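Local coordinates for Mlr6093 protein (Mesorhizobium loti, PDB 2QJ8) that probably acts as a zinc-dependent hydrolase of the aspartoacylase family, cleaving carbon-nitrogen bonds in linear amides or ester bonds, at residues 15-20 / 40-45; 36-41 / 70-75; 153-158 / 179-184; 165-170 / 201-206; 265-270 / 314-319. One frame throughout, in Å; residues are numbered along the deposited sequence.

The contacts illustrate how chemistry follows place in a fold. Contacts 1 and 2 share strand 33-42: the first is a surface hairpin pairing held by backbone bonds, whereas the second is buried, apolar and packs helix 60-75 on that strand, with V17 of contact 1 touching F38 and P73. Contacts 3 and 4 are partly buried and meet, I153 packing on I203; contact 3 joins parallel strands by backbone bonds and closes with histidine rings, while contact 4 sets a helix on a strand through aliphatic groups and two waters. Contact 5, centred about 48 Å from the centre of contact 1, is a partly buried antiparallel pairing of backbone bonds and apolar packing touching the second subunit.

Contact 1. Residues 15-20 / 40-45; sequences PGVSTG and CNRGEG
The amide of G16 gives the shortest polar bond of the contact, 2.8 Å from G16 N to N41 O. The bond in the other direction, N41 N to G16 O, measures 2.9 Å and is almost straight at the hydrogen, so G16 and N41 form a hydrogen-bonded antiparallel pair. Next along, V17 and C40 make a non-hydrogen-bonded pair whose side chains share one face of the sheet. Here V17 CG2 rests on C40 SG at 3.7 Å; SG lies anti to its own backbone N (chi1 -172°).

R42 reaches the same neighbourhood from further down the chain. Its CB starts away from segment 15-20, but chi2 (-58°) bends CD back, and the guanidinium at the end of the chain reaches G16 and V17. NH1 comes to 3.6 Å from G16 CA, while NH2 lies 4.1 Å from V17 CG2 and is hydrogen-bonded to P73 O. On the opposite face N41 begins a small turn of its own: OD1 accepts from G43 N at 3.1 Å, which makes an Asx turn, and ND2 is hydrogen-bonded to L12 O.

The pairing belongs to the beta hairpin of strands 16-24 and 33-42, and the ladder continues with S18 opposite S39. G16 has a positive phi of 78°, which suits a residue without a side chain. In chemical terms the hairpin end relies on main-chain bonds, with one small apolar pair, V17 with C40, a guanidinium beside V17 whose NH2 is tied to the end of a helix, and an asparagine that satisfies loop backbone at both ends of its amide.

Contact 2. Residues 36-41 / 70-75; sequences PVFSCN and KWLPEA
L72 is the residue through which segment 70-75 first meets strand 33-42. Its CD1 comes within 4.2 Å of F38 CE2; the two side chains cross obliquely, and the methyl approaches the ring neither squarely over a face nor at an edge. L72 CG stands anti to its carbonyl carbon (chi1 -71°), and CD1, one bond beyond it, is the atom that meets F38. The carbonyl of L72 also takes part, with its O atom 4.1 Å from C40 SG, a van der Waals distance.

P73 follows and supplies the second contact to the same ring: its CD lies 4.3 Å from F38 CZ. P73 CA, at 4.4 Å from C40 SG, brings the helix backbone itself up to the strand. A proline has no N-H to offer to the preceding turn, and the helix is kinked here, with the amide of E74 also lacking its usual bond to that turn and making a weak one to W71 O instead. At A75 the regular pattern returns, since A75 N bonds to W71 O at 3.1 Å. The methyl of A75 sits over one face of the W71 indole, 3.4 Å above its plane and toward the rim.

F38 and C40, two residues apart and so on the same side of the strand, both point their CB atoms toward the helix, whose short axis runs within 7° of the strand direction at a closest approach of 9.2 Å. The last turns of helix 60-75 thus cover strand 33-42 between its two partners: L72 reaches I83 of strand 79-84, and P73 touches V17 of strand 16-24. F38 further packs on L293 of the second subunit, while W71 turns to helix 218-230.

Contact 3. Residues 153-158 / 179-184; sequences IISHPI and TLLWEH
H156 presents its edge to the face of H184 in a T-shaped pair, the ring planes 84° apart and the centroids separated by 4.8 Å. The touching atom is H156 CD2, over the centre of the H184 ring. I154 CG2 meets the H184 ring at the edge, 4.0 Å from H184 CD2. H156 CG, anti to its backbone N (chi1 -171°), starts the ring off toward E183, and one face receives E183 CA in a CH-pi contact, 4.0 Å from the ring centroid. H156 ND1 donates to P157 O at 2.9 Å, while NE2 is hydrogen-bonded to N185 N, so both nitrogens help fix the ring. An alanine here would probably leave the face of H184 without its edge-on partner and the amide of N185 without its acceptor.

Upstream, I154 runs alongside W182, pointing the same way, with I154 CD1 3.9 Å from W182 CE3. Three backbone bonds join these parallel strands, two of them, L180 N to I153 O and S155 N to L180 O, at 2.8 Å.

Strands 152-155 and 178-182 are connected through helix 161-172, whose V168 touches S155. Strand 201-208 lies beside the first strand and strand 250-261 beside the second.

Contact 4. Residues 165-170 / 201-206; sequences TKTVSI and TFICTE
I170 and I203 make the tight part of this contact. Their side chains cross at about a right angle, and I170 CG2 lies 3.3 Å from I203 CD1, closer than carbons usually come, so the exact value deserves caution. Beside them I170 meets T201 tip to tip, with I170 CD1 3.9 Å from T201 CG2. The CG1 that carries this CD1 is anti to the carbonyl carbon of I170 (chi1 -65°). T167 adds its methyl, CG2 coming 3.7 Å from F202 O.

The other side is looser and watered. T167 OG1, hydrogen-bonded to Q163 O within its own helix, also binds two waters, each 2.7 Å away. One water accepts from F202 N at 3.0 Å; the other bonds T201 OG1 at 2.8 Å. Thus the two threonines, which slide past each other in opposite directions, are joined through solvent. K166, extended beyond CG, passes T201 at about a right angle and brings CE to 4.0 Å from T201 OG1.

Helix 161-172 therefore packs against the side of strand 201-208 that carries T201 and I203, a strand that runs beside strands 136-144 and 152-155. F202 turns the other way, onto helix 190-197, while I203 also touches I153.

Contact 5. Residues 265-270 / 314-319; sequences PGIFEP and AMYVQG
I267 brings CG1 to 3.4 Å from Y316 CE1, oblique to the ring; Y316 has two deposited conformers, one considered here, so the exact value is doubtful. The two side chains stand side by side and point the same way, and I267 CD1 is 3.8 Å from the same Y316 CE1. Replacing I267 with an alanine would take CG1 and CD1 from that ring, so that the tyrosine would probably lose its support on this side and be freer to turn.

On the other face the bump is V317 and the low point is G266, which has no side chain. V317 CG2, held between its backbone N and carbonyl carbon, comes 3.6 Å from G266 O, while CG1 meets F268 CB at 4.1 Å. The F268 ring itself swings off toward I311 and V323. Two prolines close the ends: P265 CB sits 3.5 Å from V317 O and P270 CD packs 3.6 Å from A314 N.

Two hydrogen-bonded pairs, G266 with V317 and F268 with the selenomethionine M315, hold the backbones together; the shorter bonds, V317 N to G266 O and F268 N to M315 O, are both 2.8 Å. The short strand axes lie at 125°, a marked twist, yet all four backbone bonds are made. Strand 315-317 is an outer strand of its small antiparallel sheet, and both I267 and Y316 touch E86 of the second subunit, while E269 forms a salt bridge with R67 of that subunit. The chemistry thus divides by direction: main-chain bonds join the strands edge to edge, and apolar groups pack above and below them.

Contact 1. Residues 15-20 / 40-45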
# COMPACT_ATOMS: atom_id res chain seq x y z
N PRO A 15 4.58 -37.54 -14.48
CA PRO A 15 4.69 -36.74 -15.69
C PRO A 15 3.54 -35.75 -15.85
O PRO A 15 2.43 -36.01 -15.40
CB PRO A 15 4.70 -37.79 -16.81
CG PRO A 15 4.09 -38.99 -16.23
CD PRO A 15 4.42 -38.98 -14.79
N GLY A 16 3.82 -34.63 -16.50
CA GLY A 16 2.83 -33.58 -16.68
C GLY A 16 2.55 -32.68 -15.48
O GLY A 16 3.39 -32.49 -14.60
N VAL A 17 1.34 -32.14 -15.47
CA VAL A 17 0.87 -31.16 -14.49
C VAL A 17 0.23 -31.83 -13.25
O VAL A 17 -0.69 -32.64 -13.38
CB VAL A 17 -0.13 -30.17 -15.15
CG1 VAL A 17 -0.77 -29.19 -14.15
CG2 VAL A 17 0.54 -29.39 -16.29
N SER A 18 0.74 -31.51 -12.07
CA SER A 18 0.18 -32.00 -10.82
C SER A 18 -0.10 -30.81 -9.90
O SER A 18 0.62 -29.81 -9.95
CB SER A 18 1.15 -32.97 -10.13
OG SER A 18 1.36 -34.13 -10.93
N THR A 19 -1.16 -30.90 -9.11
CA THR A 19 -1.47 -29.91 -8.07
C THR A 19 -1.73 -30.69 -6.78
O THR A 19 -2.27 -31.79 -6.80
CB THR A 19 -2.63 -28.96 -8.43
OG1 THR A 19 -3.83 -29.69 -8.64
CG2 THR A 19 -2.32 -28.15 -9.70
N GLY A 20 -1.31 -30.13 -5.65
CA GLY A 20 -1.53 -30.78 -4.38
C GLY A 20 -1.12 -29.86 -3.27
O GLY A 20 -1.33 -28.64 -3.36
N CYS A 40 4.87 -28.87 -12.81
CA CYS A 40 4.75 -29.23 -14.23
C CYS A 40 6.04 -29.94 -14.62
O CYS A 40 7.08 -29.33 -14.66
CB CYS A 40 4.48 -28.02 -15.09
SG CYS A 40 4.07 -28.40 -16.84
N ASN A 41 5.94 -31.24 -14.84
CA ASN A 41 7.07 -32.07 -15.17
C ASN A 41 7.04 -32.43 -16.66
O ASN A 41 6.22 -33.24 -17.06
CB ASN A 41 6.98 -33.31 -14.30
CG ASN A 41 8.13 -34.27 -14.47
OD1 ASN A 41 8.95 -34.15 -15.37
ND2 ASN A 41 8.19 -35.24 -13.59
N ARG A 42 7.93 -31.82 -17.44
CA ARG A 42 8.07 -32.10 -18.87
C ARG A 42 9.38 -32.83 -19.20
O ARG A 42 10.00 -32.58 -20.22
CB ARG A 42 7.94 -30.80 -19.67
CG ARG A 42 6.65 -30.06 -19.52
CD ARG A 42 5.48 -30.92 -19.92
NE ARG A 42 4.22 -30.19 -19.98
CZ ARG A 42 3.01 -30.74 -19.99
NH1 ARG A 42 2.83 -32.06 -19.92
NH2 ARG A 42 1.95 -29.96 -20.06
N GLY A 43 9.80 -33.73 -18.32
CA GLY A 43 10.99 -34.54 -18.55
C GLY A 43 12.30 -33.88 -18.23
O GLY A 43 12.40 -33.10 -17.28
N GLU A 44 13.32 -34.20 -19.04
CA GLU A 44 14.66 -33.70 -18.82
C GLU A 44 14.76 -32.22 -19.17
O GLU A 44 14.10 -31.76 -20.09
CB GLU A 44 15.69 -34.51 -19.63
CG GLU A 44 15.78 -35.96 -19.18
N GLY A 45 15.59 -31.51 -18.43
CA GLY A 45 15.77 -30.08 -18.60
C GLY A 45 15.96 -29.42 -17.24
O GLY A 45 16.05 -30.11 -16.24

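Contact 2. Residues 36-41 / 70-75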
# COMPACT_ATOMS: atom_id res chain seq x y z
N PRO A 36 -0.80 -25.06 -0.84
CA PRO A 36 -0.93 -25.58 -2.21
C PRO A 36 0.33 -25.45 -3.06
O PRO A 36 1.06 -24.46 -2.97
CB PRO A 36 -2.07 -24.74 -2.81
CG PRO A 36 -2.87 -24.28 -1.66
CD PRO A 36 -1.81 -24.01 -0.58
N VAL A 37 0.58 -26.49 -3.87
CA VAL A 37 1.75 -26.59 -4.71
C VAL A 37 1.31 -27.06 -6.11
O VAL A 37 0.40 -27.89 -6.25
CB VAL A 37 2.78 -27.60 -4.12
CG1 VAL A 37 3.97 -27.82 -5.07
CG2 VAL A 37 3.26 -27.14 -2.76
N PHE A 38 1.93 -26.47 -7.11
CA PHE A 38 1.75 -26.83 -8.50
C PHE A 38 3.09 -27.37 -8.98
O PHE A 38 4.14 -26.84 -8.60
CB PHE A 38 1.38 -25.58 -9.29
CG PHE A 38 1.63 -25.68 -10.77
CD1 PHE A 38 0.64 -26.12 -11.62
CD2 PHE A 38 2.85 -25.25 -11.31
CE1 PHE A 38 0.85 -26.16 -12.99
CE2 PHE A 38 3.07 -25.30 -12.67
CZ PHE A 38 2.09 -25.75 -13.51
N SER A 39 3.07 -28.42 -9.80
CA SER A 39 4.30 -28.91 -10.42
C SER A 39 4.02 -29.32 -11.88
O SER A 39 3.01 -29.96 -12.16
CB SER A 39 4.91 -30.03 -9.61
OG SER A 39 6.10 -30.48 -10.22
N CYS A 40 4.87 -28.87 -12.81
CA CYS A 40 4.75 -29.23 -14.23
C CYS A 40 6.04 -29.94 -14.62
O CYS A 40 7.08 -29.33 -14.66
CB CYS A 40 4.48 -28.02 -15.09
SG CYS A 40 4.07 -28.40 -16.84
N ASN A 41 5.94 -31.24 -14.84
CA ASN A 41 7.07 -32.07 -15.17
C ASN A 41 7.04 -32.43 -16.66
O ASN A 41 6.22 -33.24 -17.06
CB ASN A 41 6.98 -33.31 -14.30
CG ASN A 41 8.13 -34.27 -14.47
OD1 ASN A 41 8.95 -34.15 -15.37
ND2 ASN A 41 8.19 -35.24 -13.59
N LYS A 70 -1.43 -21.33 -14.54
CA LYS A 70 -2.33 -21.54 -15.67
C LYS A 70 -1.68 -21.52 -17.07
O LYS A 70 -2.22 -22.13 -18.00
CB LYS A 70 -3.47 -20.51 -15.61
CG LYS A 70 -4.48 -20.77 -14.50
CD LYS A 70 -5.59 -19.75 -14.48
N TRP A 71 -0.55 -20.84 -17.21
CA TRP A 71 0.14 -20.65 -18.49
C TRP A 71 1.17 -21.71 -18.82
O TRP A 71 1.30 -22.09 -19.97
CB TRP A 71 0.78 -19.26 -18.51
CG TRP A 71 1.67 -18.91 -19.64
CD1 TRP A 71 1.30 -18.58 -20.91
CD2 TRP A 71 3.08 -18.74 -19.58
NE1 TRP A 71 2.40 -18.25 -21.65
CE2 TRP A 71 3.51 -18.34 -20.87
CE3 TRP A 71 4.03 -18.90 -18.58
CZ2 TRP A 71 4.85 -18.09 -21.17
CZ3 TRP A 71 5.37 -18.67 -18.89
CH2 TRP A 71 5.76 -18.27 -20.17
N LEU A 72 1.89 -22.19 -17.80
CA LEU A 72 2.92 -23.18 -18.01
C LEU A 72 2.51 -24.55 -18.58
O LEU A 72 3.34 -25.17 -19.24
CB LEU A 72 3.73 -23.38 -16.74
CG LEU A 72 4.63 -22.22 -16.39
CD1 LEU A 72 5.14 -22.48 -14.98
CD2 LEU A 72 5.77 -22.02 -17.41
N PRO A 73 1.29 -25.07 -18.27
CA PRO A 73 0.88 -26.30 -18.94
C PRO A 73 0.99 -26.29 -20.47
O PRO A 73 1.33 -27.34 -21.01
CB PRO A 73 -0.57 -26.49 -18.47
CG PRO A 73 -0.55 -25.88 -17.05
CD PRO A 73 0.32 -24.66 -17.23
N GLU A 74 0.72 -25.17 -21.15
CA GLU A 74 0.91 -25.05 -22.61
C GLU A 74 2.31 -24.51 -23.01
O GLU A 74 2.91 -25.02 -23.96
CB GLU A 74 -0.22 -24.21 -23.27
CG GLU A 74 -1.63 -24.84 -23.19
CD GLU A 74 -1.77 -26.18 -23.93
OE1 GLU A 74 -1.73 -26.18 -25.19
OE2 GLU A 74 -1.96 -27.23 -23.25
N ALA A 75 2.84 -23.54 -22.27
CA ALA A 75 4.14 -22.91 -22.56
C ALA A 75 5.42 -23.63 -22.13
O ALA A 75 6.46 -23.41 -22.75
CB ALA A 75 4.16 -21.51 -21.99

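Contact 3. Residues 153-158 / 179-184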
# COMPACT_ATOMS: atom_id res chain seq x y z
N ILE A 153 15.19 -6.68 -10.35
CA ILE A 153 15.85 -7.74 -9.65
C ILE A 153 16.98 -7.05 -8.89
O ILE A 153 17.67 -6.23 -9.48
CB ILE A 153 16.44 -8.80 -10.61
CG1 ILE A 153 15.30 -9.68 -11.16
CG2 ILE A 153 17.43 -9.65 -9.89
CD1 ILE A 153 15.68 -10.47 -12.33
N ILE A 154 17.11 -7.35 -7.59
CA ILE A 154 18.21 -6.84 -6.77
C ILE A 154 19.18 -8.00 -6.61
O ILE A 154 18.79 -9.07 -6.13
CB ILE A 154 17.77 -6.38 -5.35
CG1 ILE A 154 16.76 -5.23 -5.43
CG2 ILE A 154 19.01 -5.94 -4.49
CD1 ILE A 154 16.26 -4.78 -4.08
N SER A 155 20.41 -7.78 -7.05
CA SER A 155 21.52 -8.72 -7.04
C SER A 155 22.47 -8.31 -5.93
O SER A 155 22.99 -7.20 -5.94
CB SER A 155 22.31 -8.64 -8.37
OG SER A 155 21.55 -9.06 -9.49
N HIS A 156 22.68 -9.20 -4.97
CA HIS A 156 23.60 -8.96 -3.87
C HIS A 156 25.02 -9.47 -4.25
O HIS A 156 25.16 -10.64 -4.63
CB HIS A 156 23.08 -9.66 -2.61
CG HIS A 156 23.83 -9.30 -1.37
ND1 HIS A 156 25.15 -9.64 -1.18
CD2 HIS A 156 23.44 -8.63 -0.26
CE1 HIS A 156 25.55 -9.19 0.00
NE2 HIS A 156 24.53 -8.58 0.58
N PRO A 157 26.05 -8.60 -4.25
CA PRO A 157 27.41 -9.04 -4.53
C PRO A 157 27.93 -10.16 -3.62
O PRO A 157 27.68 -10.13 -2.41
CB PRO A 157 28.24 -7.77 -4.32
CG PRO A 157 27.31 -6.70 -4.62
CD PRO A 157 26.01 -7.13 -4.11
N ILE A 158 28.58 -11.15 -4.22
CA ILE A 158 29.17 -12.29 -3.50
C ILE A 158 30.60 -12.54 -4.01
O ILE A 158 30.94 -12.17 -5.14
CB ILE A 158 28.27 -13.55 -3.56
CG1 ILE A 158 28.14 -14.10 -4.99
CG2 ILE A 158 26.88 -13.22 -2.92
CD1 ILE A 158 27.53 -15.48 -5.06
N THR A 179 18.13 -3.68 -13.04
CA THR A 179 18.78 -4.75 -12.29
C THR A 179 19.64 -3.96 -11.30
O THR A 179 20.46 -3.17 -11.72
CB THR A 179 19.62 -5.74 -13.15
OG1 THR A 179 18.78 -6.37 -14.12
CG2 THR A 179 20.27 -6.82 -12.24
N LEU A 180 19.44 -4.16 -10.00
CA LEU A 180 20.17 -3.36 -9.02
C LEU A 180 21.23 -4.14 -8.27
O LEU A 180 20.89 -5.10 -7.59
CB LEU A 180 19.21 -2.75 -8.00
CG LEU A 180 19.77 -1.78 -6.94
CD1 LEU A 180 20.36 -0.49 -7.52
CD2 LEU A 180 18.69 -1.46 -5.93
N LEU A 181 22.49 -3.69 -8.36
CA LEU A 181 23.57 -4.28 -7.59
C LEU A 181 23.52 -3.58 -6.22
O LEU A 181 23.61 -2.36 -6.13
CB LEU A 181 24.94 -4.11 -8.26
CG LEU A 181 25.14 -4.60 -9.69
CD1 LEU A 181 26.63 -4.68 -9.96
CD2 LEU A 181 24.50 -5.94 -9.95
N TRP A 182 23.37 -4.36 -5.16
CA TRP A 182 23.25 -3.79 -3.83
C TRP A 182 23.68 -4.78 -2.74
O TRP A 182 23.04 -5.80 -2.54
CB TRP A 182 21.80 -3.34 -3.61
CG TRP A 182 21.52 -2.67 -2.28
CD1 TRP A 182 22.43 -2.10 -1.42
CD2 TRP A 182 20.23 -2.36 -1.73
NE1 TRP A 182 21.79 -1.55 -0.34
CE2 TRP A 182 20.44 -1.69 -0.51
CE3 TRP A 182 18.92 -2.63 -2.13
CZ2 TRP A 182 19.39 -1.27 0.32
CZ3 TRP A 182 17.87 -2.21 -1.31
CH2 TRP A 182 18.12 -1.55 -0.09
N GLU A 183 24.72 -4.40 -2.01
CA GLU A 183 25.28 -5.20 -0.93
C GLU A 183 24.57 -4.81 0.36
O GLU A 183 25.14 -4.17 1.24
CB GLU A 183 26.79 -4.99 -0.89
CG GLU A 183 27.53 -5.92 0.02
CD GLU A 183 29.06 -5.86 -0.13
OE1 GLU A 183 29.61 -5.37 -1.15
OE2 GLU A 183 29.73 -6.34 0.81
N HIS A 184 23.32 -5.23 0.47
CA HIS A 184 22.46 -4.89 1.63
C HIS A 184 22.72 -5.71 2.91
O HIS A 184 22.34 -5.30 4.00
CB HIS A 184 20.96 -4.93 1.26
CG HIS A 184 20.50 -6.19 0.58
ND1 HIS A 184 20.26 -7.37 1.26
CD2 HIS A 184 20.19 -6.43 -0.72
CE1 HIS A 184 19.85 -8.28 0.41
NE2 HIS A 184 19.80 -7.74 -0.80

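Contact 4. Residues 165-170 / 201-206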
# COMPACT_ATOMS: atom_id res chain seq x y z
N THR A 165 28.53 -13.96 -11.56
CA THR A 165 28.41 -13.71 -13.00
C THR A 165 27.21 -14.44 -13.62
O THR A 165 26.45 -13.86 -14.41
CB THR A 165 29.69 -14.13 -13.72
OG1 THR A 165 30.82 -13.57 -13.05
CG2 THR A 165 29.69 -13.68 -15.18
N LYS A 166 27.06 -15.72 -13.29
CA LYS A 166 25.95 -16.51 -13.78
C LYS A 166 24.61 -15.93 -13.33
O LYS A 166 23.72 -15.74 -14.15
CB LYS A 166 26.05 -17.95 -13.31
CG LYS A 166 24.96 -18.91 -13.82
CD LYS A 166 25.23 -20.30 -13.28
CE LYS A 166 24.21 -21.31 -13.73
NZ LYS A 166 24.53 -22.63 -13.11
N THR A 167 24.48 -15.67 -12.03
CA THR A 167 23.23 -15.16 -11.47
C THR A 167 22.88 -13.78 -12.03
O THR A 167 21.73 -13.56 -12.38
CB THR A 167 23.23 -15.13 -9.93
OG1 THR A 167 23.31 -16.47 -9.43
CG2 THR A 167 21.96 -14.46 -9.40
N VAL A 168 23.87 -12.89 -12.14
CA VAL A 168 23.65 -11.55 -12.66
C VAL A 168 23.25 -11.62 -14.14
O VAL A 168 22.34 -10.92 -14.53
CB VAL A 168 24.90 -10.64 -12.44
CG1 VAL A 168 24.80 -9.35 -13.21
CG2 VAL A 168 25.10 -10.35 -10.95
N SER A 169 23.87 -12.49 -14.93
CA SER A 169 23.50 -12.65 -16.34
C SER A 169 22.06 -13.13 -16.53
O SER A 169 21.32 -12.57 -17.35
CB SER A 169 24.45 -13.59 -17.05
OG SER A 169 25.74 -12.99 -17.11
N ILE A 170 21.69 -14.15 -15.77
CA ILE A 170 20.33 -14.67 -15.80
C ILE A 170 19.32 -13.56 -15.42
O ILE A 170 18.32 -13.38 -16.11
CB ILE A 170 20.14 -15.91 -14.90
CG1 ILE A 170 20.97 -17.10 -15.42
CG2 ILE A 170 18.64 -16.31 -14.88
CD1 ILE A 170 20.96 -18.37 -14.51
N THR A 201 21.38 -20.82 -8.01
CA THR A 201 20.96 -19.55 -8.62
C THR A 201 19.72 -19.10 -7.87
O THR A 201 18.74 -19.80 -7.84
CB THR A 201 20.66 -19.72 -10.09
OG1 THR A 201 21.87 -20.13 -10.72
CG2 THR A 201 20.14 -18.38 -10.74
N PHE A 202 19.83 -17.98 -7.15
CA PHE A 202 18.70 -17.43 -6.41
C PHE A 202 18.40 -16.05 -6.99
O PHE A 202 19.27 -15.18 -6.96
CB PHE A 202 19.05 -17.35 -4.94
CG PHE A 202 17.95 -16.80 -4.06
CD1 PHE A 202 16.62 -17.23 -4.20
CD2 PHE A 202 18.26 -15.92 -3.03
CE1 PHE A 202 15.61 -16.75 -3.38
CE2 PHE A 202 17.24 -15.43 -2.19
CZ PHE A 202 15.91 -15.85 -2.37
N ILE A 203 17.17 -15.89 -7.50
CA ILE A 203 16.71 -14.65 -8.15
C ILE A 203 15.49 -14.09 -7.40
O ILE A 203 14.54 -14.80 -7.10
CB ILE A 203 16.46 -14.89 -9.67
CG1 ILE A 203 17.82 -15.13 -10.35
CG2 ILE A 203 15.84 -13.71 -10.32
CD1 ILE A 203 17.69 -15.49 -11.78
N CYS A 204 15.59 -12.80 -7.04
CA CYS A 204 14.58 -12.11 -6.28
C CYS A 204 14.03 -10.93 -7.09
O CYS A 204 14.75 -9.96 -7.32
CB CYS A 204 15.24 -11.65 -4.99
SG CYS A 204 14.14 -11.08 -3.75
N THR A 205 12.77 -11.03 -7.52
CA THR A 205 12.11 -9.96 -8.28
C THR A 205 11.41 -9.10 -7.23
O THR A 205 10.82 -9.64 -6.31
CB THR A 205 11.13 -10.50 -9.29
OG1 THR A 205 10.14 -11.23 -8.60
CG2 THR A 205 11.83 -11.44 -10.28
N GLU A 206 11.46 -7.79 -7.37
CA GLU A 206 10.95 -6.88 -6.33
C GLU A 206 9.62 -6.25 -6.64
O GLU A 206 9.46 -5.61 -7.68
CB GLU A 206 11.96 -5.79 -6.04
CG GLU A 206 13.29 -6.27 -5.49
CD GLU A 206 13.23 -7.00 -4.15
OE1 GLU A 206 12.30 -6.78 -3.35
OE2 GLU A 206 14.17 -7.78 -3.88
O HOH W 1 22.63 -17.08 -6.90
O HOH W 2 24.28 -18.92 -10.13

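Contact 5. Residues 265-270 / 314-319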
# COMPACT_ATOMS: atom_id res chain seq x y z
N PRO A 265 12.14 11.31 14.11
CA PRO A 265 10.81 10.82 13.78
C PRO A 265 9.88 11.93 13.27
O PRO A 265 10.04 13.08 13.64
CB PRO A 265 10.29 10.26 15.11
CG PRO A 265 10.99 11.03 16.13
CD PRO A 265 12.36 11.31 15.57
N GLY A 266 8.93 11.56 12.42
CA GLY A 266 7.95 12.52 11.87
C GLY A 266 7.14 11.91 10.74
O GLY A 266 7.19 10.70 10.52
N ILE A 267 6.42 12.74 9.99
CA ILE A 267 5.68 12.27 8.80
C ILE A 267 6.58 12.49 7.59
O ILE A 267 6.94 13.62 7.27
CB ILE A 267 4.35 13.01 8.57
CG1 ILE A 267 3.41 12.82 9.73
CG2 ILE A 267 3.64 12.48 7.33
CD1 ILE A 267 2.28 13.82 9.72
N PHE A 268 6.97 11.40 6.93
CA PHE A 268 7.78 11.50 5.74
C PHE A 268 6.83 11.79 4.59
O PHE A 268 5.80 11.15 4.49
CB PHE A 268 8.52 10.18 5.44
CG PHE A 268 9.26 10.20 4.14
CD1 PHE A 268 10.39 10.99 4.00
CD2 PHE A 268 8.82 9.45 3.04
CE1 PHE A 268 11.09 11.03 2.82
CE2 PHE A 268 9.52 9.46 1.86
CZ PHE A 268 10.66 10.26 1.73
N GLU A 269 7.21 12.74 3.75
CA GLU A 269 6.46 13.08 2.56
C GLU A 269 7.39 12.91 1.37
O GLU A 269 8.35 13.67 1.27
CB GLU A 269 6.00 14.53 2.62
CG GLU A 269 5.33 14.99 1.32
CD GLU A 269 4.99 16.43 1.30
OE1 GLU A 269 5.17 17.14 2.29
OE2 GLU A 269 4.53 16.86 0.24
N PRO A 270 7.10 11.96 0.45
CA PRO A 270 7.96 11.87 -0.72
C PRO A 270 7.85 13.12 -1.63
O PRO A 270 6.80 13.72 -1.73
CB PRO A 270 7.45 10.62 -1.44
CG PRO A 270 6.05 10.48 -1.01
CD PRO A 270 6.01 10.98 0.40
N ALA A 314 3.89 8.39 1.84
CA ALA A 314 3.69 9.30 2.97
C ALA A 314 3.27 8.47 4.19
O ALA A 314 2.26 7.75 4.16
CB ALA A 314 2.67 10.35 2.64
N MSE A 315 4.08 8.52 5.25
CA MSE A 315 3.86 7.69 6.42
C MSE A 315 4.65 8.22 7.59
O MSE A 315 5.57 9.00 7.39
CB MSE A 315 4.39 6.27 6.14
CG MSE A 315 5.95 6.20 5.99
SE MSE A 315 6.70 4.44 5.71
CE MSE A 315 5.81 3.48 7.19
N TYR A 316 4.32 7.73 8.79
CA TYR A 316 5.07 8.07 10.00
C TYR A 316 6.38 7.25 10.02
O TYR A 316 6.35 6.05 9.80
CB TYR A 316 4.27 7.74 11.26
CG TYR A 316 3.01 8.55 11.46
CD1 TYR A 316 3.07 9.92 11.62
CD2 TYR A 316 1.76 7.93 11.54
CE1 TYR A 316 1.93 10.65 11.82
CE2 TYR A 316 0.63 8.65 11.74
CZ TYR A 316 0.71 10.01 11.88
OH TYR A 316 -0.43 10.71 12.08
N VAL A 317 7.50 7.89 10.30
CA VAL A 317 8.79 7.17 10.38
C VAL A 317 9.44 7.52 11.70
O VAL A 317 9.19 8.58 12.26
CB VAL A 317 9.82 7.54 9.24
CG1 VAL A 317 9.34 7.02 7.87
CG2 VAL A 317 10.14 9.03 9.25
N GLN A 318 10.26 6.60 12.19
CA GLN A 318 11.09 6.83 13.37
C GLN A 318 12.39 7.44 12.88
O GLN A 318 12.63 7.56 11.67
CB GLN A 318 11.38 5.52 14.12
CG GLN A 318 10.18 4.89 14.83
CD GLN A 318 9.64 5.74 15.99
OE1 GLN A 318 10.27 6.71 16.44
NE2 GLN A 318 8.44 5.37 16.47
N GLY A 319 13.23 7.85 13.83
CA GLY A 319 14.55 8.36 13.50
C GLY A 319 15.39 7.26 12.89
O GLY A 319 15.20 6.07 13.20